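Local coordinates for protein predicted component of a thermophile-specific DNA repair system, contains a RAMP domain (Methanopyrus kandleri, PDB 4N0L) that binds CRISPR RNA as the Csm3 subunit of the type III-A defence system, carries a zinc ion, and may act as an endonuclease, at residues 12-17 / 268-273; 53-58 / 172-177; 180-185 / 221-226; 302-307 / 328-333. All coordinates share one frame; numbering follows the deposited sequence.

Contact 1: 12-17 / 268-273; sequences GEIRLR and VEFRIA
Arg-271, Glu-269 and Arg-15 cluster on one face of an antiparallel strand pair and form a salt-bridge network, with the Glu-269 carboxylate shared by the two arginines. OE1 accepts from Arg-271 side-on, in the guanidinium plane, from NE at 3.0 Å and more loosely from NH2. OE2 faces the other arginine, Arg-15 NH1 lying 3.2 Å away in a salt bridge. Arg-15 CG is anti to the backbone N (chi1 -179°), and the chain then runs extended to NE, side by side with Glu-269. Arg-15 CD lies over one face of the Arg-271 guanidinium, 3.5 Å from NH2. The shared carboxylate probably offsets the repulsion between the two arginines, and Arg-271 NH1 has a second salt bridge, to Glu-304. Arg-15 and Glu-269 make a hydrogen-bonded pair, Glu-269 N donating to Arg-15 O at 2.7 Å, and Glu-13 pairs likewise with Arg-271. The face bearing Ile-14, Leu-16, Val-268 and Phe-270 is apolar: Ile-14 CG2 meets Val-268 CB at 3.7 Å, and Ile-14 CG1 lies beside the phenylalanine ring. Strand 7-16 is the middle one of the RRM-like sheet, beside 223-231; 268-278 lies between it and 318-321, with helix 238-255 against Val-268 and Phe-270.

Contact 2: 53-58 / 172-177; sequences SLKGRA and VAFRDA
The ring of Phe-174 lies against the helix backbone at Lys-55, whose N sits 4.0 Å above one face, offset toward the rim. Around that approach the aliphatic base of Lys-55 closes on one flank of the ring, CB coming to 3.6 Å from Phe-174 CD2, with CG close to the same ring carbon. On the other flank Leu-54 CB stands 3.8 Å from Phe-174 CD1, an oblique approach. Both residues come from the same side of the ring plane, so the ring lies against the helix and is not clasped by it. Lys-55 CG is anti to the backbone N (chi1 -169°), which keeps this carbon against the ring, while the chain bends at chi2 and its far end leads away; there NZ makes a weak hydrogen bond to Phe-121 O. Leu-54 also extends CD1 to Ala-177 CB at 4.4 Å, a looser touch. The contact seats helix 51-69 on the outermost strand 172-174 of the RRM-like sheet, and Phe-174 also packs on Leu-249 of helix 238-255 and Val-228 of strand 223-231. The bound zinc ion is about 12 Å from the Lys-55 side chain, near the contact but not part of it. Between the segments the attraction is apolar, resting on the fit of the ring to the helix carbons and backbone, while the lysine charge is directed elsewhere.

Contact 3: 180-185 / 221-226; sequences TTYTVN and GSRFGL
Thr-183 OG1 sits beside the backbone of Arg-223, accepting a hydrogen bond from its N at 2.8 Å, although the N-H...O angle of 135° is well short of straight. The setting is the N-terminal turn of helix 181-191, with Thr-180 at the N-cap position, laid against strand 223-231 of the RRM-like sheet. Thr-183 brings OG1 there because the hydroxyl is anti to its carbonyl carbon (chi1 -67°), beside its own N. The same oxygen also lies close to Arg-223 CB, so the hydroxyl is tucked tightly against this residue. One residue before the helix, Thr-180 N donates to Arg-223 O at 2.9 Å, a much straighter bond, with the donor tilted out of the carbonyl plane. Both backbone polar groups of Arg-223 are therefore engaged by the helix start. The hydroxyl of Thr-180 turns to Thr-306, while its CG2 lies 3.6 Å from Arg-223 O. Ser-222 CB and Thr-183 CG2 add an apolar touch at 3.9 Å. Outside the backbone bonds, Arg-223 is extended from CG to NE, crosses Tyr-182 obliquely, and ends in a salt bridge to Glu-13 on the neighbouring strand 7-16. The tyrosine ring and the guanidinium stand nearly perpendicular, their planes 82° apart, and the nearest approach between them is Tyr-182 CE2 to Arg-223 NE, 3.7 Å.

Contact 4: 302-307 / 328-333; sequences ADEVTY and RAYLRP
Val-305 CG2 presses on Tyr-330 from the side of its CB, 3.7 Å away, and also lies near the ring carbons CG and CD2. Farther along the same ring, Glu-304 takes over: its CB is 4.0 Å from Tyr-330 CD2, and its carboxylate OE1 lies at the ring edge, in plane, 3.9 Å from CE2. The two side chains cross at about a right angle. Tyr-330 CG falls between the backbone N and the carbonyl carbon (chi1 70°), and the CD2-CE2 side of the ring meets both residues of the facing loop. Ala-329 completes the first shell, its CB meeting Glu-304 CB at 4.1 Å. One shell out, Glu-304 OE1 is engaged by a salt bridge to Arg-271 of strand 268-278, and Tyr-330 packs on that same arginine. On the other loop, Leu-331 joins Ile-272 by a backbone hydrogen bond, which fixes this loop to the strand just beyond the tyrosine. Two irregular loops, one after helix 295-300 and the other leading into helix 333-338, thus meet beside the sheet. Their direct contact is mainly apolar and modest in area; the strong polar partner of Glu-304 belongs to the sheet, so Arg-271 probably helps hold the carboxylate at the tyrosine edge.

Overall arrangement
Strand 7-16 opens the longest loop, which contact 1 closes some 250 residues later when strand 268-278 pairs with it. Contacts 2 and 3 nest inside that loop, in series: contact 2 runs from helix 51-69 to the edge strand 172-174, and contact 3 from the start of helix 181-191 to strand 223-231, the strand between 172-174 and 7-16. Contact 4 comes after contact 1 has closed and joins two C-terminal loops. None cross. Glu-13 ties contact 1 to contacts 3 and 4 through polar bonds, while Ile-14 reaches Leu-54 of contact 2 on the opposite face.

Contact 1: 12-17 / 268-273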
loop_
_atom_site.group_PDB
_atom_site.type_symbol
_atom_site.label_atom_id
_atom_site.label_comp_id
_atom_site.label_asym_id
_atom_site.label_seq_id
_atom_site.Cartn_x
_atom_site.Cartn_y
_atom_site.Cartn_z
ATOM N N GLY A 12 12.025 7.301 0.135
ATOM C CA GLY A 12 12.343 7.831 -1.176
ATOM C C GLY A 12 11.388 8.954 -1.515
ATOM O O GLY A 12 11.024 9.743 -0.644
ATOM N N GLU A 13 10.939 9.009 -2.764
ATOM C CA GLU A 13 9.985 10.037 -3.153
ATOM C C GLU A 13 9.119 9.613 -4.332
ATOM O O GLU A 13 9.437 8.668 -5.059
ATOM C CB GLU A 13 10.711 11.346 -3.491
ATOM C CG GLU A 13 11.585 11.280 -4.734
ATOM C CD GLU A 13 12.289 12.595 -5.039
ATOM O OE1 GLU A 13 12.876 12.707 -6.135
ATOM O OE2 GLU A 13 12.266 13.509 -4.185
ATOM N N ILE A 14 8.003 10.313 -4.494
ATOM C CA ILE A 14 7.117 10.105 -5.625
ATOM C C ILE A 14 7.366 11.178 -6.677
ATOM O O ILE A 14 7.270 12.368 -6.384
ATOM C CB ILE A 14 5.636 10.147 -5.207
ATOM C CG1 ILE A 14 5.357 9.135 -4.094
ATOM C CG2 ILE A 14 4.733 9.915 -6.416
ATOM C CD1 ILE A 14 4.008 9.321 -3.434
ATOM N N ARG A 15 7.701 10.764 -7.893
ATOM C CA ARG A 15 7.806 11.705 -9.001
ATOM C C ARG A 15 6.601 11.580 -9.920
ATOM O O ARG A 15 6.231 10.478 -10.315
ATOM C CB ARG A 15 9.087 11.484 -9.805
ATOM C CG ARG A 15 9.229 12.472 -10.958
ATOM C CD ARG A 15 10.453 12.208 -11.813
ATOM N NE ARG A 15 10.497 13.114 -12.956
ATOM C CZ ARG A 15 9.938 12.855 -14.134
ATOM N NH1 ARG A 15 9.298 11.712 -14.330
ATOM N NH2 ARG A 15 10.023 13.740 -15.118
ATOM N N LEU A 16 5.977 12.709 -10.242
ATOM C CA LEU A 16 4.889 12.715 -11.213
ATOM C C LEU A 16 5.428 12.718 -12.641
ATOM O O LEU A 16 6.222 13.582 -13.006
ATOM C CB LEU A 16 3.979 13.927 -11.000
ATOM C CG LEU A 16 3.125 13.924 -9.732
ATOM C CD1 LEU A 16 2.881 15.342 -9.260
ATOM C CD2 LEU A 16 1.805 13.207 -9.974
ATOM N N ARG A 17 4.993 11.751 -13.444
ATOM C CA ARG A 17 5.348 11.720 -14.859
ATOM C C ARG A 17 4.428 12.643 -15.646
ATOM O O ARG A 17 4.768 13.089 -16.740
ATOM C CB ARG A 17 5.284 10.297 -15.420
ATOM C CG ARG A 17 6.035 9.264 -14.601
ATOM C CD ARG A 17 6.459 8.069 -15.449
ATOM N NE ARG A 17 5.331 7.228 -15.840
ATOM C CZ ARG A 17 4.662 7.355 -16.982
ATOM N NH1 ARG A 17 5.012 8.286 -17.860
ATOM N NH2 ARG A 17 3.647 6.545 -17.252
ATOM N N VAL A 268 2.782 8.283 -11.908
ATOM C CA VAL A 268 3.812 8.485 -10.891
ATOM C C VAL A 268 4.914 7.437 -10.916
ATOM O O VAL A 268 4.742 6.334 -11.437
ATOM C CB VAL A 268 3.217 8.495 -9.456
ATOM C CG1 VAL A 268 2.242 9.652 -9.269
ATOM C CG2 VAL A 268 2.566 7.151 -9.130
ATOM N N GLU A 269 6.052 7.805 -10.339
ATOM C CA GLU A 269 7.157 6.888 -10.118
ATOM C C GLU A 269 7.440 6.829 -8.627
ATOM O O GLU A 269 7.533 7.869 -7.972
ATOM C CB GLU A 269 8.414 7.347 -10.853
ATOM C CG GLU A 269 8.291 7.463 -12.358
ATOM C CD GLU A 269 9.459 8.227 -12.965
ATOM O OE1 GLU A 269 10.401 8.565 -12.215
ATOM O OE2 GLU A 269 9.433 8.497 -14.184
ATOM N N PHE A 270 7.581 5.628 -8.085
ATOM C CA PHE A 270 8.037 5.491 -6.708
ATOM C C PHE A 270 9.538 5.243 -6.680
ATOM O O PHE A 270 9.998 4.124 -6.902
ATOM C CB PHE A 270 7.292 4.361 -5.994
ATOM C CG PHE A 270 5.819 4.613 -5.845
ATOM C CD1 PHE A 270 4.915 4.097 -6.760
ATOM C CD2 PHE A 270 5.339 5.377 -4.790
ATOM C CE1 PHE A 270 3.560 4.333 -6.625
ATOM C CE2 PHE A 270 3.985 5.618 -4.648
ATOM C CZ PHE A 270 3.092 5.095 -5.567
ATOM N N ARG A 271 10.299 6.292 -6.389
ATOM C CA ARG A 271 11.749 6.185 -6.362
ATOM C C ARG A 271 12.178 5.860 -4.940
ATOM O O ARG A 271 12.227 6.733 -4.076
ATOM C CB ARG A 271 12.401 7.481 -6.851
ATOM C CG ARG A 271 12.157 7.760 -8.328
ATOM C CD ARG A 271 12.702 9.112 -8.758
ATOM N NE ARG A 271 12.549 9.315 -10.197
ATOM C CZ ARG A 271 13.403 9.992 -10.958
ATOM N NH1 ARG A 271 14.478 10.556 -10.423
ATOM N NH2 ARG A 271 13.175 10.115 -12.261
ATOM N N ILE A 272 12.474 4.589 -4.705
ATOM C CA ILE A 272 12.729 4.096 -3.360
ATOM C C ILE A 272 14.223 3.900 -3.146
ATOM O O ILE A 272 14.838 3.015 -3.741
ATOM C CB ILE A 272 11.980 2.779 -3.101
ATOM C CG1 ILE A 272 10.478 2.987 -3.311
ATOM C CG2 ILE A 272 12.270 2.269 -1.700
ATOM C CD1 ILE A 272 9.673 1.703 -3.355
ATOM N N ALA A 273 14.800 4.739 -2.294
ATOM C CA ALA A 273 16.245 4.775 -2.112
ATOM C C ALA A 273 16.742 3.718 -1.131
ATOM O O ALA A 273 17.864 3.223 -1.263
ATOM C CB ALA A 273 16.672 6.158 -1.647
HETATM O O HOH W 1 9.332 10.270 -16.301
#

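Contact 2: 53-58 / 172-177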
loop_
_atom_site.group_PDB
_atom_site.type_symbol
_atom_site.label_atom_id
_atom_site.label_comp_id
_atom_site.label_asym_id
_atom_site.label_seq_id
_atom_site.Cartn_x
_atom_site.Cartn_y
_atom_site.Cartn_z
ATOM N N SER A 53 -4.954 8.045 1.113
ATOM C CA SER A 53 -5.326 7.979 -0.300
ATOM C C SER A 53 -4.392 7.055 -1.081
ATOM O O SER A 53 -4.845 6.269 -1.913
ATOM C CB SER A 53 -5.326 9.374 -0.931
ATOM O OG SER A 53 -6.325 10.200 -0.355
ATOM N N LEU A 54 -3.095 7.145 -0.802
ATOM C CA LEU A 54 -2.121 6.263 -1.437
ATOM C C LEU A 54 -2.404 4.815 -1.063
ATOM O O LEU A 54 -2.423 3.931 -1.918
ATOM C CB LEU A 54 -0.693 6.643 -1.039
ATOM C CG LEU A 54 -0.043 7.808 -1.787
ATOM C CD1 LEU A 54 1.206 8.276 -1.058
ATOM C CD2 LEU A 54 0.288 7.421 -3.223
ATOM N N LYS A 55 -2.621 4.582 0.227
ATOM C CA LYS A 55 -2.922 3.249 0.723
ATOM C C LYS A 55 -4.204 2.699 0.097
ATOM O O LYS A 55 -4.220 1.578 -0.411
ATOM C CB LYS A 55 -3.033 3.276 2.249
ATOM C CG LYS A 55 -3.082 1.913 2.922
ATOM C CD LYS A 55 -4.023 1.963 4.112
ATOM C CE LYS A 55 -4.283 0.587 4.685
ATOM N NZ LYS A 55 -5.385 0.645 5.681
ATOM N N GLY A 56 -5.267 3.498 0.122
ATOM C CA GLY A 56 -6.529 3.116 -0.484
ATOM C C GLY A 56 -6.380 2.742 -1.946
ATOM O O GLY A 56 -6.917 1.732 -2.399
ATOM N N ARG A 57 -5.634 3.559 -2.684
ATOM C CA ARG A 57 -5.428 3.326 -4.107
ATOM C C ARG A 57 -4.612 2.057 -4.339
ATOM O O ARG A 57 -4.964 1.234 -5.185
ATOM C CB ARG A 57 -4.741 4.533 -4.752
ATOM C CG ARG A 57 -4.457 4.379 -6.239
ATOM C CD ARG A 57 -5.734 4.245 -7.054
ATOM N NE ARG A 57 -5.454 4.252 -8.487
ATOM C CZ ARG A 57 -6.287 3.797 -9.418
ATOM N NH1 ARG A 57 -7.460 3.284 -9.072
ATOM N NH2 ARG A 57 -5.943 3.844 -10.698
ATOM N N ALA A 58 -3.530 1.899 -3.584
ATOM C CA ALA A 58 -2.706 0.697 -3.665
ATOM C C ALA A 58 -3.517 -0.560 -3.343
ATOM O O ALA A 58 -3.352 -1.596 -3.988
ATOM C CB ALA A 58 -1.508 0.813 -2.737
ATOM N N VAL A 172 0.738 -2.016 6.739
ATOM C CA VAL A 172 1.402 -0.889 6.091
ATOM C C VAL A 172 0.738 0.443 6.418
ATOM O O VAL A 172 -0.484 0.539 6.542
ATOM C CB VAL A 172 1.451 -1.054 4.551
ATOM C CG1 VAL A 172 2.315 -2.243 4.169
ATOM C CG2 VAL A 172 0.048 -1.183 3.970
ATOM N N ALA A 173 1.567 1.468 6.577
ATOM C CA ALA A 173 1.084 2.826 6.768
ATOM C C ALA A 173 1.860 3.777 5.868
ATOM O O ALA A 173 3.091 3.739 5.821
ATOM C CB ALA A 173 1.211 3.241 8.224
ATOM N N PHE A 174 1.132 4.627 5.152
ATOM C CA PHE A 174 1.745 5.602 4.262
ATOM C C PHE A 174 1.780 6.971 4.919
ATOM O O PHE A 174 0.765 7.453 5.417
ATOM C CB PHE A 174 0.985 5.689 2.935
ATOM C CG PHE A 174 1.152 4.487 2.047
ATOM C CD1 PHE A 174 1.910 4.570 0.890
ATOM C CD2 PHE A 174 0.553 3.278 2.363
ATOM C CE1 PHE A 174 2.066 3.473 0.065
ATOM C CE2 PHE A 174 0.707 2.177 1.544
ATOM C CZ PHE A 174 1.466 2.274 0.394
ATOM N N ARG A 175 2.950 7.596 4.927
ATOM C CA ARG A 175 3.064 8.957 5.430
ATOM C C ARG A 175 2.480 9.916 4.404
ATOM O O ARG A 175 2.561 9.661 3.200
ATOM C CB ARG A 175 4.524 9.314 5.714
ATOM C CG ARG A 175 4.710 10.542 6.588
ATOM C CD ARG A 175 6.065 10.521 7.273
ATOM N NE ARG A 175 6.312 11.739 8.038
ATOM C CZ ARG A 175 6.661 12.899 7.492
ATOM N NH1 ARG A 175 6.788 12.996 6.177
ATOM N NH2 ARG A 175 6.871 13.961 8.257
ATOM N N ASP A 176 1.880 11.005 4.875
ATOM C CA ASP A 176 1.411 12.050 3.974
ATOM C C ASP A 176 2.577 12.515 3.109
ATOM O O ASP A 176 3.654 12.823 3.619
ATOM C CB ASP A 176 0.807 13.223 4.751
ATOM C CG ASP A 176 -0.561 12.902 5.325
ATOM O OD1 ASP A 176 -1.137 11.862 4.942
ATOM O OD2 ASP A 176 -1.065 13.694 6.151
ATOM N N ALA A 177 2.363 12.533 1.797
ATOM C CA ALA A 177 3.417 12.893 0.857
ATOM C C ALA A 177 3.338 14.369 0.487
ATOM O O ALA A 177 2.468 14.785 -0.278
ATOM C CB ALA A 177 3.334 12.025 -0.393
#

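Contact 3: 180-185 / 221-226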
loop_
_atom_site.group_PDB
_atom_site.type_symbol
_atom_site.label_atom_id
_atom_site.label_comp_id
_atom_site.label_asym_id
_atom_site.label_seq_id
_atom_site.Cartn_x
_atom_site.Cartn_y
_atom_site.Cartn_z
ATOM N N THR A 180 8.733 18.109 -1.898
ATOM C CA THR A 180 10.083 18.284 -1.375
ATOM C C THR A 180 10.522 19.734 -1.547
ATOM O O THR A 180 9.918 20.479 -2.318
ATOM C CB THR A 180 11.095 17.355 -2.075
ATOM O OG1 THR A 180 11.247 17.749 -3.445
ATOM C CG2 THR A 180 10.622 15.908 -2.018
ATOM N N THR A 181 11.556 20.133 -0.813
ATOM C CA THR A 181 12.101 21.484 -0.916
ATOM C C THR A 181 12.487 21.813 -2.358
ATOM O O THR A 181 12.228 22.915 -2.842
ATOM C CB THR A 181 13.328 21.666 -0.000
ATOM O OG1 THR A 181 12.920 21.566 1.369
ATOM C CG2 THR A 181 13.980 23.020 -0.227
ATOM N N TYR A 182 13.092 20.843 -3.040
ATOM C CA TYR A 182 13.421 20.982 -4.456
ATOM C C TYR A 182 12.174 21.274 -5.288
ATOM O O TYR A 182 12.203 22.092 -6.202
ATOM C CB TYR A 182 14.115 19.720 -4.974
ATOM C CG TYR A 182 14.139 19.604 -6.484
ATOM C CD1 TYR A 182 15.071 20.308 -7.238
ATOM C CD2 TYR A 182 13.238 18.785 -7.156
ATOM C CE1 TYR A 182 15.101 20.206 -8.617
ATOM C CE2 TYR A 182 13.263 18.674 -8.536
ATOM C CZ TYR A 182 14.194 19.388 -9.261
ATOM O OH TYR A 182 14.223 19.284 -10.635
ATOM N N THR A 183 11.081 20.592 -4.969
ATOM C CA THR A 183 9.839 20.756 -5.712
ATOM C C THR A 183 9.266 22.162 -5.510
ATOM O O THR A 183 8.741 22.768 -6.446
ATOM C CB THR A 183 8.805 19.685 -5.301
ATOM O OG1 THR A 183 9.271 18.395 -5.715
ATOM C CG2 THR A 183 7.455 19.947 -5.940
ATOM N N VAL A 184 9.388 22.685 -4.294
ATOM C CA VAL A 184 8.888 24.021 -3.977
ATOM C C VAL A 184 9.799 25.121 -4.528
ATOM O O VAL A 184 9.328 26.081 -5.141
ATOM C CB VAL A 184 8.731 24.215 -2.456
ATOM C CG1 VAL A 184 8.318 25.647 -2.139
ATOM C CG2 VAL A 184 7.716 23.228 -1.899
ATOM N N ASN A 185 11.102 24.977 -4.300
ATOM C CA ASN A 185 12.074 25.996 -4.684
ATOM C C ASN A 185 12.418 26.002 -6.174
ATOM O O ASN A 185 12.827 27.029 -6.716
ATOM C CB ASN A 185 13.361 25.826 -3.872
ATOM C CG ASN A 185 13.189 26.210 -2.416
ATOM O OD1 ASN A 185 12.087 26.536 -1.973
ATOM N ND2 ASN A 185 14.282 26.175 -1.663
ATOM N N GLY A 221 7.017 16.375 -13.090
ATOM C CA GLY A 221 8.350 16.378 -12.516
ATOM C C GLY A 221 8.359 16.730 -11.040
ATOM O O GLY A 221 9.398 16.652 -10.382
ATOM N N SER A 222 7.198 17.120 -10.520
ATOM C CA SER A 222 7.057 17.426 -9.099
ATOM C C SER A 222 7.357 16.198 -8.255
ATOM O O SER A 222 7.138 15.064 -8.686
ATOM C CB SER A 222 5.650 17.937 -8.791
ATOM O OG SER A 222 5.388 19.147 -9.478
ATOM N N ARG A 223 7.857 16.423 -7.047
ATOM C CA ARG A 223 8.303 15.318 -6.219
ATOM C C ARG A 223 7.778 15.438 -4.795
ATOM O O ARG A 223 7.851 16.500 -4.175
ATOM C CB ARG A 223 9.829 15.239 -6.238
ATOM C CG ARG A 223 10.381 14.847 -7.605
ATOM C CD ARG A 223 11.836 15.230 -7.757
ATOM N NE ARG A 223 12.284 15.146 -9.145
ATOM C CZ ARG A 223 13.042 14.168 -9.628
ATOM N NH1 ARG A 223 13.442 13.183 -8.835
ATOM N NH2 ARG A 223 13.406 14.177 -10.904
ATOM N N PHE A 224 7.229 14.337 -4.295
ATOM C CA PHE A 224 6.647 14.298 -2.963
ATOM C C PHE A 224 7.349 13.242 -2.126
ATOM O O PHE A 224 7.649 12.154 -2.614
ATOM C CB PHE A 224 5.140 14.030 -3.039
ATOM C CG PHE A 224 4.376 15.075 -3.812
ATOM C CD1 PHE A 224 4.384 15.083 -5.202
ATOM C CD2 PHE A 224 3.662 16.059 -3.147
ATOM C CE1 PHE A 224 3.691 16.049 -5.912
ATOM C CE2 PHE A 224 2.964 17.028 -3.853
ATOM C CZ PHE A 224 2.981 17.022 -5.238
ATOM N N GLY A 225 7.646 13.585 -0.876
ATOM C CA GLY A 225 8.341 12.682 0.024
ATOM C C GLY A 225 7.628 11.359 0.202
ATOM O O GLY A 225 6.413 11.324 0.389
ATOM N N LEU A 226 8.386 10.279 0.129
ATOM C CA LEU A 226 7.854 8.946 0.319
ATOM C C LEU A 226 8.492 8.276 1.526
ATOM O O LEU A 226 9.662 7.937 1.520
ATOM C CB LEU A 226 8.061 8.093 -0.927
ATOM C CG LEU A 226 7.446 6.699 -0.879
ATOM C CD1 LEU A 226 5.931 6.769 -0.818
ATOM C CD2 LEU A 226 7.888 5.878 -2.072
#

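Contact 4: 302-307 / 328-333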
loop_
_atom_site.group_PDB
_atom_site.type_symbol
_atom_site.label_atom_id
_atom_site.label_comp_id
_atom_site.label_asym_id
_atom_site.label_seq_id
_atom_site.Cartn_x
_atom_site.Cartn_y
_atom_site.Cartn_z
ATOM N N ALA A 302 19.992 12.935 -4.748
ATOM C CA ALA A 302 19.601 14.183 -5.413
ATOM C C ALA A 302 20.698 14.601 -6.381
ATOM O O ALA A 302 21.838 14.803 -5.963
ATOM C CB ALA A 302 19.333 15.274 -4.394
ATOM N N ASP A 303 20.378 14.749 -7.666
ATOM C CA ASP A 303 19.048 15.091 -8.180
ATOM C C ASP A 303 18.032 13.953 -8.369
ATOM O O ASP A 303 16.914 14.205 -8.823
ATOM C CB ASP A 303 19.218 15.820 -9.520
ATOM C CG ASP A 303 18.131 16.848 -9.774
ATOM O OD1 ASP A 303 17.690 17.503 -8.805
ATOM O OD2 ASP A 303 17.719 17.003 -10.942
ATOM N N GLU A 304 18.391 12.719 -8.030
ATOM C CA GLU A 304 17.522 11.582 -8.339
ATOM C C GLU A 304 16.469 11.344 -7.254
ATOM O O GLU A 304 15.327 11.007 -7.568
ATOM C CB GLU A 304 18.351 10.309 -8.547
ATOM C CG GLU A 304 19.356 10.372 -9.698
ATOM C CD GLU A 304 18.706 10.488 -11.074
ATOM O OE1 GLU A 304 17.463 10.392 -11.177
ATOM O OE2 GLU A 304 19.446 10.686 -12.061
ATOM N N VAL A 305 16.838 11.515 -5.989
ATOM C CA VAL A 305 15.870 11.379 -4.904
ATOM C C VAL A 305 15.977 12.613 -4.012
ATOM O O VAL A 305 16.702 12.616 -3.019
ATOM C CB VAL A 305 16.101 10.101 -4.068
ATOM C CG1 VAL A 305 14.999 9.939 -3.028
ATOM C CG2 VAL A 305 16.159 8.872 -4.966
ATOM N N THR A 306 15.228 13.652 -4.369
ATOM C CA THR A 306 15.379 14.970 -3.757
ATOM C C THR A 306 14.920 15.032 -2.304
ATOM O O THR A 306 15.347 15.908 -1.551
ATOM C CB THR A 306 14.613 16.039 -4.561
ATOM O OG1 THR A 306 13.203 15.881 -4.362
ATOM C CG2 THR A 306 14.932 15.910 -6.040
ATOM N N TYR A 307 14.052 14.101 -1.917
ATOM C CA TYR A 307 13.484 14.084 -0.574
ATOM C C TYR A 307 14.553 13.886 0.490
ATOM O O TYR A 307 14.415 14.368 1.615
ATOM C CB TYR A 307 12.431 12.981 -0.455
ATOM C CG TYR A 307 11.708 12.932 0.877
ATOM C CD1 TYR A 307 11.139 14.076 1.425
ATOM C CD2 TYR A 307 11.579 11.739 1.577
ATOM C CE1 TYR A 307 10.462 14.030 2.636
ATOM C CE2 TYR A 307 10.908 11.682 2.787
ATOM C CZ TYR A 307 10.351 12.832 3.312
ATOM O OH TYR A 307 9.689 12.778 4.518
ATOM N N ARG A 328 22.850 2.405 -8.551
ATOM C CA ARG A 328 21.675 3.270 -8.644
ATOM C C ARG A 328 21.442 4.009 -7.335
ATOM O O ARG A 328 21.792 3.515 -6.263
ATOM C CB ARG A 328 20.420 2.454 -8.983
ATOM C CG ARG A 328 20.514 1.546 -10.200
ATOM C CD ARG A 328 20.104 2.293 -11.454
ATOM N NE ARG A 328 18.756 2.838 -11.309
ATOM C CZ ARG A 328 17.641 2.137 -11.501
ATOM N NH1 ARG A 328 16.458 2.712 -11.338
ATOM N NH2 ARG A 328 17.706 0.860 -11.853
ATOM N N ALA A 329 20.827 5.183 -7.421
ATOM C CA ALA A 329 20.495 5.953 -6.230
ATOM C C ALA A 329 19.173 5.459 -5.645
ATOM O O ALA A 329 18.911 5.616 -4.453
ATOM C CB ALA A 329 20.417 7.437 -6.558
ATOM N N TYR A 330 18.358 4.848 -6.499
ATOM C CA TYR A 330 17.056 4.327 -6.103
ATOM C C TYR A 330 16.688 3.121 -6.958
ATOM O O TYR A 330 17.214 2.947 -8.055
ATOM C CB TYR A 330 15.979 5.411 -6.227
ATOM C CG TYR A 330 15.640 5.794 -7.657
ATOM C CD1 TYR A 330 14.694 5.080 -8.388
ATOM C CD2 TYR A 330 16.278 6.861 -8.279
ATOM C CE1 TYR A 330 14.391 5.423 -9.695
ATOM C CE2 TYR A 330 15.980 7.212 -9.587
ATOM C CZ TYR A 330 15.037 6.489 -10.288
ATOM O OH TYR A 330 14.739 6.837 -11.585
ATOM N N LEU A 331 15.780 2.289 -6.458
ATOM C CA LEU A 331 15.190 1.240 -7.281
ATOM C C LEU A 331 13.682 1.436 -7.349
ATOM O O LEU A 331 13.059 1.888 -6.389
ATOM C CB LEU A 331 15.528 -0.151 -6.736
ATOM C CG LEU A 331 17.005 -0.554 -6.721
ATOM C CD1 LEU A 331 17.185 -1.949 -6.140
ATOM C CD2 LEU A 331 17.600 -0.471 -8.121
ATOM N N ARG A 332 13.103 1.107 -8.496
ATOM C CA ARG A 332 11.660 1.168 -8.667
ATOM C C ARG A 332 11.045 -0.065 -8.000
ATOM O O ARG A 332 11.750 -1.051 -7.781
ATOM C CB ARG A 332 11.305 1.251 -10.154
ATOM C CG ARG A 332 11.775 2.542 -10.818
ATOM C CD ARG A 332 10.778 3.678 -10.630
ATOM N NE ARG A 332 9.501 3.412 -11.285
ATOM C CZ ARG A 332 9.215 3.760 -12.536
ATOM N NH1 ARG A 332 8.026 3.475 -13.050
ATOM N NH2 ARG A 332 10.119 4.391 -13.274
ATOM N N PRO A 333 9.742 -0.008 -7.656
ATOM C CA PRO A 333 9.062 -1.117 -6.971
ATOM C C PRO A 333 9.336 -2.489 -7.588
ATOM O O PRO A 333 9.670 -3.428 -6.867
ATOM C CB PRO A 333 7.584 -0.750 -7.111
ATOM C CG PRO A 333 7.585 0.731 -7.118
ATOM C CD PRO A 333 8.840 1.146 -7.840
#